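Local coordinates for acetyltransferase (Elizabethkingia anophelis, PDB 6AO7), which binds acetyl-CoA and, as a member of the GNAT family, probably transfers its acetyl group to an acceptor substrate, at residues 26-31 / 55-60. Sequence-based numbering, arbitrary orientation.
With ACO (acetyl coenzyme *a), chain B.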
loop_
_atom_site.group_PDB
_atom_site.type_symbol
_atom_site.label_atom_id
_atom_site.label_comp_id
_atom_site.label_asym_id
_atom_site.label_seq_id
_atom_site.Cartn_x
_atom_site.Cartn_y
_atom_site.Cartn_z
ATOM N N TYR A 26 -12.377 -5.647 24.737
ATOM C CA TYR A 26 -11.332 -4.649 24.542
ATOM C C TYR A 26 -10.024 -5.296 24.113
ATOM O O TYR A 26 -9.269 -4.711 23.325
ATOM C CB TYR A 26 -11.142 -3.831 25.815
ATOM C CG TYR A 26 -12.249 -2.832 26.038
ATOM C CD1 TYR A 26 -13.183 -3.017 27.060
ATOM C CD2 TYR A 26 -12.375 -1.711 25.221
ATOM C CE1 TYR A 26 -14.203 -2.102 27.264
ATOM C CE2 TYR A 26 -13.381 -0.792 25.415
ATOM C CZ TYR A 26 -14.294 -0.991 26.444
ATOM O OH TYR A 26 -15.300 -0.072 26.641
ATOM N N ASP A 27 -9.730 -6.494 24.635
ATOM C CA ASP A 27 -8.566 -7.249 24.177
ATOM C C ASP A 27 -8.514 -7.298 22.655
ATOM O O ASP A 27 -7.476 -7.016 22.042
ATOM C CB ASP A 27 -8.588 -8.669 24.755
ATOM C CG ASP A 27 -8.036 -8.738 26.167
ATOM O OD1 ASP A 27 -7.683 -7.678 26.728
ATOM O OD2 ASP A 27 -7.945 -9.859 26.716
ATOM N N LEU A 28 -9.643 -7.617 22.022
ATOM C CA LEU A 28 -9.664 -7.677 20.564
ATOM C C LEU A 28 -9.603 -6.284 19.936
ATOM O O LEU A 28 -8.780 -6.035 19.045
ATOM C CB LEU A 28 -10.903 -8.430 20.088
ATOM C CG LEU A 28 -10.896 -9.935 20.342
ATOM C CD1 LEU A 28 -12.171 -10.569 19.785
ATOM C CD2 LEU A 28 -9.645 -10.567 19.732
ATOM N N LEU A 29 -10.475 -5.367 20.372
ATOM C CA LEU A 29 -10.507 -4.029 19.773
ATOM C C LEU A 29 -9.143 -3.350 19.850
ATOM O O LEU A 29 -8.727 -2.668 18.903
ATOM C CB LEU A 29 -11.579 -3.168 20.455
ATOM C CG LEU A 29 -13.004 -3.700 20.288
ATOM C CD1 LEU A 29 -13.942 -3.218 21.412
ATOM C CD2 LEU A 29 -13.580 -3.335 18.906
ATOM N N LEU A 30 -8.420 -3.556 20.958
ATOM C CA LEU A 30 -7.120 -2.928 21.145
ATOM C C LEU A 30 -6.058 -3.515 20.228
ATOM O O LEU A 30 -5.023 -2.874 20.034
ATOM C CB LEU A 30 -6.673 -3.048 22.607
ATOM C CG LEU A 30 -7.386 -2.129 23.617
ATOM C CD1 LEU A 30 -7.145 -2.572 25.072
ATOM C CD2 LEU A 30 -6.964 -0.670 23.435
ATOM N N LEU A 31 -6.269 -4.718 19.682
ATOM C CA LEU A 31 -5.327 -5.231 18.694
ATOM C C LEU A 31 -5.345 -4.372 17.442
ATOM O O LEU A 31 -4.321 -4.250 16.755
ATOM C CB LEU A 31 -5.650 -6.676 18.323
ATOM C CG LEU A 31 -5.620 -7.740 19.418
ATOM C CD1 LEU A 31 -6.113 -9.049 18.828
ATOM C CD2 LEU A 31 -4.218 -7.897 20.024
ATOM N N ASN A 55 -18.192 -21.013 21.077
ATOM C CA ASN A 55 -18.659 -20.203 22.197
ATOM C C ASN A 55 -17.703 -19.060 22.560
ATOM O O ASN A 55 -18.054 -18.228 23.394
ATOM C CB ASN A 55 -18.939 -21.046 23.453
ATOM C CG ASN A 55 -19.773 -22.271 23.143
ATOM O OD1 ASN A 55 -19.301 -23.407 23.249
ATOM N ND2 ASN A 55 -21.025 -22.047 22.752
ATOM N N GLU A 56 -16.529 -18.972 21.947
ATOM C CA GLU A 56 -15.539 -17.961 22.293
ATOM C C GLU A 56 -15.608 -16.801 21.310
ATOM O O GLU A 56 -15.776 -17.019 20.110
ATOM C CB GLU A 56 -14.143 -18.584 22.271
ATOM C CG GLU A 56 -13.016 -17.638 22.593
ATOM C CD GLU A 56 -11.661 -18.315 22.504
ATOM O OE1 GLU A 56 -11.597 -19.461 22.008
ATOM O OE2 GLU A 56 -10.660 -17.697 22.922
ATOM N N ILE A 57 -15.484 -15.574 21.817
ATOM C CA ILE A 57 -15.386 -14.398 20.955
ATOM C C ILE A 57 -13.962 -14.334 20.413
ATOM O O ILE A 57 -13.013 -14.089 21.160
ATOM C CB ILE A 57 -15.748 -13.109 21.701
ATOM C CG1 ILE A 57 -17.126 -13.239 22.355
ATOM C CG2 ILE A 57 -15.740 -11.921 20.730
ATOM C CD1 ILE A 57 -18.246 -13.427 21.356
ATOM N N ILE A 58 -13.810 -14.557 19.111
ATOM C CA ILE A 58 -12.495 -14.591 18.485
ATOM C C ILE A 58 -12.288 -13.460 17.493
ATOM O O ILE A 58 -11.207 -13.360 16.907
ATOM C CB ILE A 58 -12.242 -15.944 17.795
ATOM C CG1 ILE A 58 -13.290 -16.149 16.702
ATOM C CG2 ILE A 58 -12.261 -17.086 18.816
ATOM C CD1 ILE A 58 -12.972 -17.264 15.769
ATOM N N GLY A 59 -13.276 -12.605 17.291
ATOM C CA GLY A 59 -13.106 -11.501 16.365
ATOM C C GLY A 59 -14.248 -10.531 16.537
ATOM O O GLY A 59 -15.247 -10.831 17.201
ATOM N N CYS A 60 -14.085 -9.357 15.920
ATOM C CA CYS A 60 -15.069 -8.287 16.055
ATOM C C CYS A 60 -14.831 -7.246 14.980
ATOM O O CYS A 60 -13.737 -7.152 14.413
ATOM C CB CYS A 60 -14.998 -7.622 17.438
ATOM S SG CYS A 60 -13.386 -6.859 17.796
HETATM N N1A ACO B . 1.564 -9.508 2.400
HETATM C C2A ACO B . 0.256 -9.439 2.148
HETATM N N3A ACO B . -0.705 -10.313 2.455
HETATM C C4A ACO B . -0.200 -11.384 3.075
HETATM C C5A ACO B . 1.134 -11.613 3.383
HETATM C C6A ACO B . 2.050 -10.602 3.027
HETATM N N6A ACO B . 3.365 -10.670 3.255
HETATM N N7A ACO B . 1.295 -12.859 3.970
HETATM C C8A ACO B . 0.075 -13.344 4.008
HETATM N N9A ACO B . -0.877 -12.504 3.490
HETATM C C1B ACO B . -2.309 -12.752 3.333
HETATM C C2B ACO B . -2.789 -14.166 3.620
HETATM O O2B ACO B . -2.465 -15.074 2.577
HETATM C C3B ACO B . -4.293 -13.902 3.662
HETATM O O3B ACO B . -4.839 -13.736 2.337
HETATM P P3B ACO B . -5.501 -14.888 1.433
HETATM O O7A ACO B . -4.347 -15.840 1.059
HETATM O O8A ACO B . -6.631 -15.508 2.288
HETATM O O9A ACO B . -6.078 -14.218 0.217
HETATM C C4B ACO B . -4.394 -12.487 4.254
HETATM O O4B ACO B . -3.048 -11.951 4.232
HETATM C C5B ACO B . -5.003 -12.444 5.635
HETATM O O5B ACO B . -6.284 -13.092 5.479
HETATM P P1A ACO B . -7.175 -13.633 6.775
HETATM O O1A ACO B . -6.703 -14.914 7.347
HETATM O O2A ACO B . -8.605 -13.722 6.262
HETATM O O3A ACO B . -6.963 -12.432 7.800
HETATM P P2A ACO B . -7.072 -12.359 9.391
HETATM O O4A ACO B . -7.945 -13.488 9.776
HETATM O O5A ACO B . -5.674 -12.479 9.969
HETATM O O6A ACO B . -7.636 -10.918 9.754
HETATM C CBP ACO B . -6.761 -8.788 10.504
HETATM C CCP ACO B . -6.942 -9.740 9.329
HETATM C CDP ACO B . -8.151 -8.347 10.992
HETATM C CEP ACO B . -5.975 -7.559 10.020
HETATM C CAP ACO B . -6.032 -9.515 11.665
HETATM O OAP ACO B . -4.789 -10.033 11.219
HETATM C C9P ACO B . -5.864 -8.704 12.941
HETATM O O9P ACO B . -6.778 -8.646 13.755
HETATM N N8P ACO B . -4.726 -8.031 13.080
HETATM C C7P ACO B . -4.486 -7.139 14.205
HETATM C C6P ACO B . -5.501 -6.002 14.271
HETATM C C5P ACO B . -5.488 -5.150 13.023
HETATM O O5P ACO B . -4.433 -4.826 12.484
HETATM N N4P ACO B . -6.675 -4.771 12.557
HETATM C C3P ACO B . -6.846 -3.900 11.399
HETATM C C2P ACO B . -6.421 -2.475 11.682
HETATM S S1P ACO B . -7.152 -1.181 10.611
HETATM C C ACO B . -8.755 -1.041 11.362
HETATM O O ACO B . -9.108 -1.738 12.273
HETATM C CH3 ACO B . -9.623 -0.008 10.709
#
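The classic beta bulge in strand 56-65 of this GNAT fold, where Ile58 and Gly59 both face Ala51 of the neighbouring strand 47-53, is packed against by Leu28 of helix 26-32. It is a worked example of an apolar side chain resting on the backbone of a bulge. The short helix segment crosses the start of the strand at -40°, with the axes 8.3 Å apart, and comes nearest at Leu28 and Gly59, whose CA atoms are 6.6 Å from each other. From there the leucine reaches the strand with one branch. Leu28 CG stands anti to its own carbonyl carbon (chi1 -71°), and the chain then runs on extended to CD1, which settles on the bulge backbone 3.4 Å from Gly59 N and 3.7 Å from Ile58 C. The same methyl meets Ile57 CG2 at 3.9 Å in the conformer described, a less certain contact because that isoleucine has a second one. Ile58 turns its side chain to the other side of the strand, towards Tyr53 and Phe82.

Next along, Cys60 points its sulphur toward the helix. SG touches two consecutive leucines, the CB methylene of Leu28 and the CD2 methyl of Leu29, each at 3.7 Å; Cys60 and Leu29 both also pack on Leu48 of strand 47-53. At the far end of the segment the helix borders the cofactor, where Leu31 O approaches C6P in the pantetheine arm of acetyl-CoA to 3.3 Å. The two segments thus meet through a leucine methyl laid on the peptide backbone of the bulge and through apolar contacts to the cysteine sulphur. Buried apolar packing holds this contact, while Leu29 O accepts a hydrogen bond from Asn75 ND2 of strand 70-78.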